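Local coordinates for NAD-dependent aldehyde dehydrogenase (Burkholderia multivorans, PDB 5UJU) that catalyses the NAD-dependent oxidation of aldehydes, probably to the corresponding carboxylic acids, and may act on glutamate gamma-semialdehyde, at the interface of chains A and B. Numbering follows the deposited sequence. Chains: chain A/B, NAD-dependent aldehyde dehydrogenase.

The interface of chains A and B. Residues chain A 534-535, 543, 546, 548; chain B 552, 555.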
ATOM      1  N   THR A 534      -3.712  12.255  -6.348  1.00 36.71           N
ATOM      2  CA  THR A 534      -2.370  11.870  -5.930  1.00 39.62           C
ATOM      3  C   THR A 534      -2.356  10.851  -4.806  1.00 40.29           C
ATOM      4  O   THR A 534      -1.408  10.068  -4.717  1.00 40.84           O
ATOM      5  CB  THR A 534      -1.569  13.096  -5.474  1.00 39.87           C
ATOM      6  OG1 THR A 534      -2.184  13.661  -4.303  1.00 35.18           O
ATOM      7  CG2 THR A 534      -1.489  14.150  -6.599  1.00 38.68           C
ATOM      8  N   GLY A 535      -3.388  10.828  -3.964  1.00 36.45           N
ATOM      9  CA  GLY A 535      -3.336  10.111  -2.708  1.00 36.77           C
ATOM     10  C   GLY A 535      -2.706  10.879  -1.561  1.00 45.21           C
ATOM     11  O   GLY A 535      -2.527  10.302  -0.480  1.00 42.03           O
ATOM     12  N   ALA A 543      -4.024   7.002  -5.869  1.00 32.68           N
ATOM     13  CA  ALA A 543      -3.947   7.548  -7.216  1.00 31.61           C
ATOM     14  C   ALA A 543      -4.367   6.506  -8.241  1.00 36.06           C
ATOM     15  O   ALA A 543      -4.023   5.325  -8.117  1.00 29.79           O
ATOM     16  CB  ALA A 543      -2.532   8.010  -7.552  1.00 24.48           C
ATOM     17  N   ASP A 546      -1.155   3.734  -9.874  1.00 31.56           N
ATOM     18  CA  ASP A 546       0.283   3.608  -9.660  1.00 33.66           C
ATOM     19  C   ASP A 546       0.562   2.278  -8.966  1.00 33.66           C
ATOM     20  O   ASP A 546      -0.346   1.460  -8.756  1.00 30.06           O
ATOM     21  CB  ASP A 546       0.828   4.795  -8.853  1.00 32.91           C
ATOM     22  CG  ASP A 546       0.194   4.915  -7.461  1.00 37.00           C
ATOM     23  OD1 ASP A 546      -0.609   4.044  -7.046  1.00 33.87           O
ATOM     24  OD2 ASP A 546       0.507   5.895  -6.765  1.00 34.72           O
ATOM     25  N   ALA A 548       1.360   1.662  -5.826  1.00 24.06           N
ATOM     26  CA  ALA A 548       0.678   1.502  -4.550  1.00 27.86           C
ATOM     27  C   ALA A 548      -0.776   1.100  -4.752  1.00 26.70           C
ATOM     28  O   ALA A 548      -1.372   0.471  -3.874  1.00 24.50           O
ATOM     29  CB  ALA A 548       0.754   2.793  -3.728  1.00 29.73           C
TER
ATOM     30  N   ASN B 552       3.972   3.249  -1.238  1.00 27.72           N
ATOM     31  CA  ASN B 552       3.062   4.253  -0.710  1.00 29.43           C
ATOM     32  C   ASN B 552       3.763   5.348   0.087  1.00 33.21           C
ATOM     33  O   ASN B 552       3.094   6.292   0.522  1.00 28.95           O
ATOM     34  CB  ASN B 552       1.996   3.590   0.173  1.00 29.07           C
ATOM     35  CG  ASN B 552       0.606   4.192  -0.027  1.00 38.02           C
ATOM     36  OD1 ASN B 552       0.387   5.025  -0.912  1.00 37.44           O
ATOM     37  ND2 ASN B 552      -0.341   3.753   0.786  1.00 43.70           N
ATOM     38  N   ARG B 555       4.562  10.061  -3.107  1.00 30.35           N
ATOM     39  CA  ARG B 555       3.505  10.318  -4.073  1.00 27.11           C
ATOM     40  C   ARG B 555       4.105  11.055  -5.263  1.00 31.99           C
ATOM     41  O   ARG B 555       5.254  11.508  -5.230  1.00 32.95           O
ATOM     42  CB  ARG B 555       2.345  11.129  -3.464  1.00 30.48           C
ATOM     43  CG  ARG B 555       1.701  10.520  -2.206  1.00 32.85           C
ATOM     44  CD  ARG B 555       0.739   9.361  -2.539  1.00 32.58           C
ATOM     45  NE  ARG B 555       1.456   8.167  -2.979  1.00 34.98           N
ATOM     46  CZ  ARG B 555       0.987   7.288  -3.864  1.00 33.13           C
ATOM     47  NH1 ARG B 555       1.736   6.244  -4.219  1.00 30.78           N
ATOM     48  NH2 ARG B 555      -0.205   7.467  -4.423  1.00 33.56           N
TER
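B:Arg555 reaches across to A:Asp546 and A:Thr534, and the patch shows how one guanidinium can tie two separate points of a partner chain together. The chains are copies of one aldehyde dehydrogenase, probably paired as the family's dimer, and two-fold symmetry repeats the arrangement with the chains exchanged. The arginine lies on strand 554-562 and meets loop residues of chain A.

The charged part is a salt bridge in which NH1 of B:Arg555 lies 2.8 Å from the carboxylate oxygen OD2 of A:Asp546. It is not the flat, two-pronged pairing of arginine with carboxylate: the two planes stand 76° apart, and NH1 comes to OD2 from above the carboxylate plane. The same oxygen also meets NH2 of B:Arg555, which lies 2.9 Å from OD2 of A:Asp546, though this second bond is weak. In A:Asp546, CG sits between the backbone N and the carbonyl carbon (chi1 61°), which directs the carboxylate toward the arginine.

A fairly straight hydrogen bond (147° at H) to an uncharged acceptor runs from NH2 of B:Arg555 to the backbone carbonyl O of A:Thr534, at 2.9 Å. The arginine chain, bent at chi2 and chi3, brings its guanidinium between carbonyl and aspartate.

Packing contacts are lighter. CB of A:Ala548, from the short helix 547-550, lies 3.6 Å from NH1 of B:Arg555 and also meets the amide end of B:Asn552. Within chain B, the partial negative charge of an asparagine oxygen may favour the guanidinium: OD1 of B:Asn552 stands 3.6 Å above the guanidinium plane of B:Arg555, offset toward its rim.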